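Local coordinates for CalS13 (Micromonospora echinospora, PDB 4ZAS), which probably acts as a pyridoxal 5'-phosphate-dependent sugar aminotransferase of the DegT/DnrJ/EryC1 family, and binds dTDP-4-keto-6-deoxyglucose, at residues A84-L88 with G268-I272. Sequence-based numbering, arbitrary orientation.
Sequences AGLHL and GYRFI
Ala84 and Phe271 bring the two backbones nearest each other, with CA atoms 6.5 Å apart; at the other end Leu88 is paired with Tyr269, with CA atoms 7.9 Å apart. Residues 84-88 form a turn of helix 82-94; the segment 268-272 is irregular loop leading toward helix 275-305. No hydrogen bond joins them. The ring of Phe271 lies between two carbons: Ala84 CB sits 3.8 Å from its ring centroid, close to the ring normal, in a CH-pi contact, and Tyr269 CB covers the opposite face. Leu88 CB meets the rim of this ring near its plane, 4.0 Å from CD2. With CG anti to the backbone N (chi1 -165°), the His87 imidazole stands across the end of the Phe271 ring, whose CZ edge points at one imidazole face, off-centre toward its rim, in an edge-to-face pair with centroids 5.6 Å apart. Tyr269 meets the same imidazole obliquely, its CE2 3.3 Å from His87 CE1, the planes inclined at 66°, while its CD1 touches Leu88 CD1. His87 of the second subunit packs against this one. Arg270, between Tyr269 and Phe271 in sequence, forms a salt bridge to Glu55. The buried aromatic cluster thus joins helix and loop mainly by apolar and ring contacts at the subunit interface, while Arg270 hydrogen-bonds the pyridoxal-phosphate-modified lysine of the second subunit.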
loop_
_atom_site.group_PDB
_atom_site.type_symbol
_atom_site.label_atom_id
_atom_site.label_comp_id
_atom_site.label_asym_id
_atom_site.label_seq_id
_atom_site.Cartn_x
_atom_site.Cartn_y
_atom_site.Cartn_z
ATOM N N ALA A 84 1.602 1.592 -6.078
ATOM C CA ALA A 84 0.207 1.872 -5.750
ATOM C C ALA A 84 -0.326 2.975 -6.669
ATOM O O ALA A 84 -1.490 2.929 -7.056
ATOM C CB ALA A 84 0.049 2.252 -4.286
ATOM N N GLY A 85 0.514 3.955 -7.024
ATOM C CA GLY A 85 0.112 4.964 -7.989
ATOM C C GLY A 85 -0.296 4.302 -9.310
ATOM O O GLY A 85 -1.318 4.648 -9.915
ATOM N N LEU A 86 0.487 3.315 -9.744
ATOM C CA LEU A 86 0.179 2.610 -10.982
ATOM C C LEU A 86 -1.064 1.754 -10.815
ATOM O O LEU A 86 -1.899 1.686 -11.724
ATOM C CB LEU A 86 1.362 1.744 -11.446
ATOM C CG LEU A 86 2.547 2.537 -12.007
ATOM C CD1 LEU A 86 3.840 1.748 -11.897
ATOM C CD2 LEU A 86 2.299 2.953 -13.439
ATOM N N HIS A 87 -1.170 1.077 -9.675
ATOM C CA HIS A 87 -2.338 0.235 -9.391
ATOM C C HIS A 87 -3.616 1.080 -9.509
ATOM O O HIS A 87 -4.539 0.725 -10.237
ATOM C CB HIS A 87 -2.183 -0.408 -8.007
ATOM C CG HIS A 87 -3.116 -1.552 -7.733
ATOM N ND1 HIS A 87 -4.472 -1.497 -7.975
ATOM C CD2 HIS A 87 -2.878 -2.783 -7.216
ATOM C CE1 HIS A 87 -5.028 -2.643 -7.621
ATOM N NE2 HIS A 87 -4.083 -3.437 -7.154
ATOM N N LEU A 88 -3.616 2.227 -8.839
ATOM C CA LEU A 88 -4.708 3.185 -8.862
ATOM C C LEU A 88 -4.989 3.752 -10.281
ATOM O O LEU A 88 -6.146 3.845 -10.718
ATOM C CB LEU A 88 -4.384 4.329 -7.900
ATOM C CG LEU A 88 -5.447 5.401 -7.638
ATOM C CD1 LEU A 88 -6.655 4.790 -6.999
ATOM C CD2 LEU A 88 -4.897 6.567 -6.791
ATOM N N GLY A 268 -12.880 1.420 -3.529
ATOM C CA GLY A 268 -11.541 1.930 -3.684
ATOM C C GLY A 268 -10.504 1.152 -2.910
ATOM O O GLY A 268 -10.738 0.014 -2.489
ATOM N N TYR A 269 -9.350 1.785 -2.723
ATOM C CA TYR A 269 -8.196 1.143 -2.132
ATOM C C TYR A 269 -7.802 1.953 -0.920
ATOM O O TYR A 269 -8.500 2.896 -0.537
ATOM C CB TYR A 269 -7.045 1.051 -3.144
ATOM C CG TYR A 269 -7.459 0.514 -4.513
ATOM C CD1 TYR A 269 -8.077 1.337 -5.456
ATOM C CD2 TYR A 269 -7.271 -0.833 -4.843
ATOM C CE1 TYR A 269 -8.476 0.839 -6.679
ATOM C CE2 TYR A 269 -7.668 -1.332 -6.078
ATOM C CZ TYR A 269 -8.268 -0.490 -6.983
ATOM O OH TYR A 269 -8.671 -0.976 -8.201
ATOM N N ARG A 270 -6.677 1.594 -0.318
ATOM C CA ARG A 270 -6.196 2.285 0.866
ATOM C C ARG A 270 -4.733 2.623 0.594
ATOM O O ARG A 270 -3.814 1.900 0.990
ATOM C CB ARG A 270 -6.423 1.403 2.103
ATOM C CG ARG A 270 -5.619 1.665 3.362
ATOM C CD ARG A 270 -5.753 3.051 3.914
ATOM N NE ARG A 270 -5.557 3.011 5.364
ATOM C CZ ARG A 270 -4.528 3.534 6.018
ATOM N NH1 ARG A 270 -3.560 4.160 5.368
ATOM N NH2 ARG A 270 -4.478 3.427 7.336
ATOM N N PHE A 271 -4.556 3.734 -0.119
ATOM C CA PHE A 271 -3.300 4.100 -0.752
ATOM C C PHE A 271 -2.767 5.451 -0.280
ATOM O O PHE A 271 -1.784 5.936 -0.810
ATOM C CB PHE A 271 -3.477 4.166 -2.277
ATOM C CG PHE A 271 -3.533 2.818 -2.966
ATOM C CD1 PHE A 271 -3.099 1.667 -2.329
ATOM C CD2 PHE A 271 -4.007 2.717 -4.274
ATOM C CE1 PHE A 271 -3.151 0.428 -2.983
ATOM C CE2 PHE A 271 -4.063 1.488 -4.920
ATOM C CZ PHE A 271 -3.640 0.339 -4.269
ATOM N N ILE A 272 -3.374 6.037 0.743
ATOM C CA ILE A 272 -2.984 7.377 1.162
ATOM C C ILE A 272 -1.540 7.425 1.680
ATOM O O ILE A 272 -1.027 6.445 2.217
ATOM C CB ILE A 272 -3.974 7.914 2.209
ATOM C CG1 ILE A 272 -4.066 6.970 3.404
ATOM C CG2 ILE A 272 -5.351 8.053 1.596
ATOM C CD1 ILE A 272 -4.597 7.632 4.650
#